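Local coordinates for proximal thread matrix protein 1 (Mytilus galloprovincialis, PDB 4CN9) that probably binds collagen as a matrix protein of the mussel byssus, through von Willebrand factor type A domains, one of which holds a zinc ion in its MIDAS motif, at residues A[172-177]-A[225-230]. Numbering follows the deposited sequence.
Sequences MTDGKS and NSFSEL. With ZN (zinc ion), chain C.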
loop_
_atom_site.group_PDB
_atom_site.type_symbol
_atom_site.label_atom_id
_atom_site.label_comp_id
_atom_site.label_asym_id
_atom_site.label_seq_id
_atom_site.Cartn_x
_atom_site.Cartn_y
_atom_site.Cartn_z
ATOM N N MET A 172 -5.884 7.719 -13.154
ATOM C CA MET A 172 -7.082 8.546 -13.021
ATOM C C MET A 172 -8.212 7.897 -13.803
ATOM O O MET A 172 -8.095 7.709 -15.011
ATOM C CB MET A 172 -6.826 9.948 -13.586
ATOM C CG MET A 172 -5.651 10.681 -12.949
ATOM S SD MET A 172 -5.250 12.217 -13.853
ATOM C CE MET A 172 -6.769 13.104 -13.599
ATOM N N THR A 173 -9.312 7.563 -13.137
ATOM C CA THR A 173 -10.428 6.923 -13.832
ATOM C C THR A 173 -11.803 7.331 -13.300
ATOM O O THR A 173 -11.949 7.688 -12.134
ATOM C CB THR A 173 -10.284 5.396 -13.790
ATOM O OG1 THR A 173 -11.309 4.771 -14.580
ATOM C CG2 THR A 173 -10.345 4.892 -12.376
ATOM N N ASP A 174 -12.806 7.299 -14.180
ATOM C CA ASP A 174 -14.179 7.534 -13.765
ATOM C C ASP A 174 -15.015 6.275 -13.927
ATOM O O ASP A 174 -16.254 6.334 -13.939
ATOM C CB ASP A 174 -14.800 8.697 -14.555
ATOM C CG ASP A 174 -15.337 8.276 -15.927
ATOM O OD1 ASP A 174 -14.785 7.336 -16.570
ATOM O OD2 ASP A 174 -16.324 8.912 -16.360
ATOM N N GLY A 175 -14.354 5.128 -14.031
ATOM C CA GLY A 175 -15.074 3.905 -14.337
ATOM C C GLY A 175 -14.523 2.668 -13.662
ATOM O O GLY A 175 -13.536 2.713 -12.928
ATOM N N LYS A 176 -15.169 1.541 -13.918
ATOM C CA LYS A 176 -14.670 0.272 -13.419
ATOM C C LYS A 176 -14.174 -0.524 -14.607
ATOM O O LYS A 176 -14.668 -0.362 -15.715
ATOM C CB LYS A 176 -15.757 -0.492 -12.655
ATOM C CG LYS A 176 -16.908 -0.965 -13.504
ATOM C CD LYS A 176 -17.879 -1.792 -12.668
ATOM C CE LYS A 176 -19.218 -1.937 -13.370
ATOM N NZ LYS A 176 -20.210 -2.678 -12.538
ATOM N N SER A 177 -13.169 -1.355 -14.378
ATOM C CA SER A 177 -12.553 -2.117 -15.453
ATOM C C SER A 177 -13.596 -3.112 -15.943
ATOM O O SER A 177 -14.143 -3.872 -15.143
ATOM C CB SER A 177 -11.316 -2.855 -14.932
ATOM O OG SER A 177 -10.449 -3.230 -15.987
ATOM N N ASN A 225 -15.800 13.682 -6.047
ATOM C CA ASN A 225 -17.136 13.551 -6.615
ATOM C C ASN A 225 -17.266 14.108 -8.024
ATOM O O ASN A 225 -18.153 13.718 -8.768
ATOM C CB ASN A 225 -18.167 14.220 -5.698
ATOM C CG ASN A 225 -18.602 13.318 -4.560
ATOM O OD1 ASN A 225 -18.585 13.715 -3.393
ATOM N ND2 ASN A 225 -18.990 12.090 -4.896
ATOM N N SER A 226 -16.372 15.008 -8.392
ATOM C CA SER A 226 -16.462 15.671 -9.676
ATOM C C SER A 226 -15.085 16.064 -10.171
ATOM O O SER A 226 -14.143 16.223 -9.387
ATOM C CB SER A 226 -17.327 16.923 -9.558
ATOM O OG SER A 226 -16.824 17.759 -8.531
ATOM N N PHE A 227 -14.981 16.227 -11.482
ATOM C CA PHE A 227 -13.740 16.672 -12.098
ATOM C C PHE A 227 -13.407 18.084 -11.635
ATOM O O PHE A 227 -12.249 18.486 -11.631
ATOM C CB PHE A 227 -13.863 16.611 -13.624
ATOM C CG PHE A 227 -14.031 15.209 -14.159
ATOM C CD1 PHE A 227 -15.289 14.647 -14.288
ATOM C CD2 PHE A 227 -12.924 14.452 -14.516
ATOM C CE1 PHE A 227 -15.442 13.354 -14.779
ATOM C CE2 PHE A 227 -13.071 13.159 -15.004
ATOM C CZ PHE A 227 -14.323 12.613 -15.129
ATOM N N SER A 228 -14.433 18.833 -11.237
ATOM C CA SER A 228 -14.246 20.204 -10.759
ATOM C C SER A 228 -13.419 20.269 -9.485
ATOM O O SER A 228 -12.781 21.279 -9.208
ATOM C CB SER A 228 -15.600 20.875 -10.508
ATOM O OG SER A 228 -16.425 20.782 -11.659
ATOM N N GLU A 229 -13.424 19.188 -8.713
ATOM C CA GLU A 229 -12.733 19.169 -7.430
ATOM C C GLU A 229 -11.382 18.457 -7.460
ATOM O O GLU A 229 -10.749 18.285 -6.420
ATOM C CB GLU A 229 -13.622 18.521 -6.380
ATOM C CG GLU A 229 -14.895 19.291 -6.115
ATOM C CD GLU A 229 -15.747 18.623 -5.065
ATOM O OE1 GLU A 229 -16.035 17.417 -5.211
ATOM O OE2 GLU A 229 -16.115 19.297 -4.084
ATOM N N LEU A 230 -10.922 18.068 -8.642
ATOM C CA LEU A 230 -9.643 17.381 -8.755
ATOM C C LEU A 230 -8.540 18.115 -8.033
ATOM O O LEU A 230 -7.681 17.495 -7.407
ATOM C CB LEU A 230 -9.232 17.219 -10.220
ATOM C CG LEU A 230 -9.562 15.852 -10.795
ATOM C CD1 LEU A 230 -9.289 15.858 -12.275
ATOM C CD2 LEU A 230 -8.775 14.737 -10.078
HETATM ZN ZN ZN C . -15.666 6.100 -18.033
HETATM O O HOH W 1 -17.077 5.432 -16.607
HETATM O O HOH W 2 -14.159 4.806 -17.409
HETATM O O HOH W 3 -16.595 4.705 -19.264
#
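D174 binds the zinc ion through OD1 at 2.1 Å and meets F227 with CB, which lies 4.0 Å from the ring's CZ and approaches it obliquely. With chi1 at 83°, CG of D174 stands in the cramped place flanked by N and C of its own main chain, and the carboxylate turns to the metal. Three waters, each 2.1 Å from the zinc, and the hydroxyls of S63 and S65 complete six ligands; one of these waters also donates to the backbone O of D174 at 2.9 Å, tying the metal shell to the main chain. Just before, T173 OG1 accepts from G175 N at 3.1 Å in an ST turn, and D61 OD2 is hydrogen-bonded to T173 OG1 and D174 N, a second-shell link that probably steadies the turn. Deeper in, M172 bends at chi3 (63°) and brings CE to 4.0 Å from L230 CD1. F80 and V81 of helix 73-85 also touch M172, while F227 reaches I66 and I202. The 3-10 segment that starts at F227 thus sets L230 against the end of strand 166-173 and F227 against the ligand-bearing loop just after it, at the metal-ion-dependent adhesion site (MIDAS) of a von Willebrand factor type A domain.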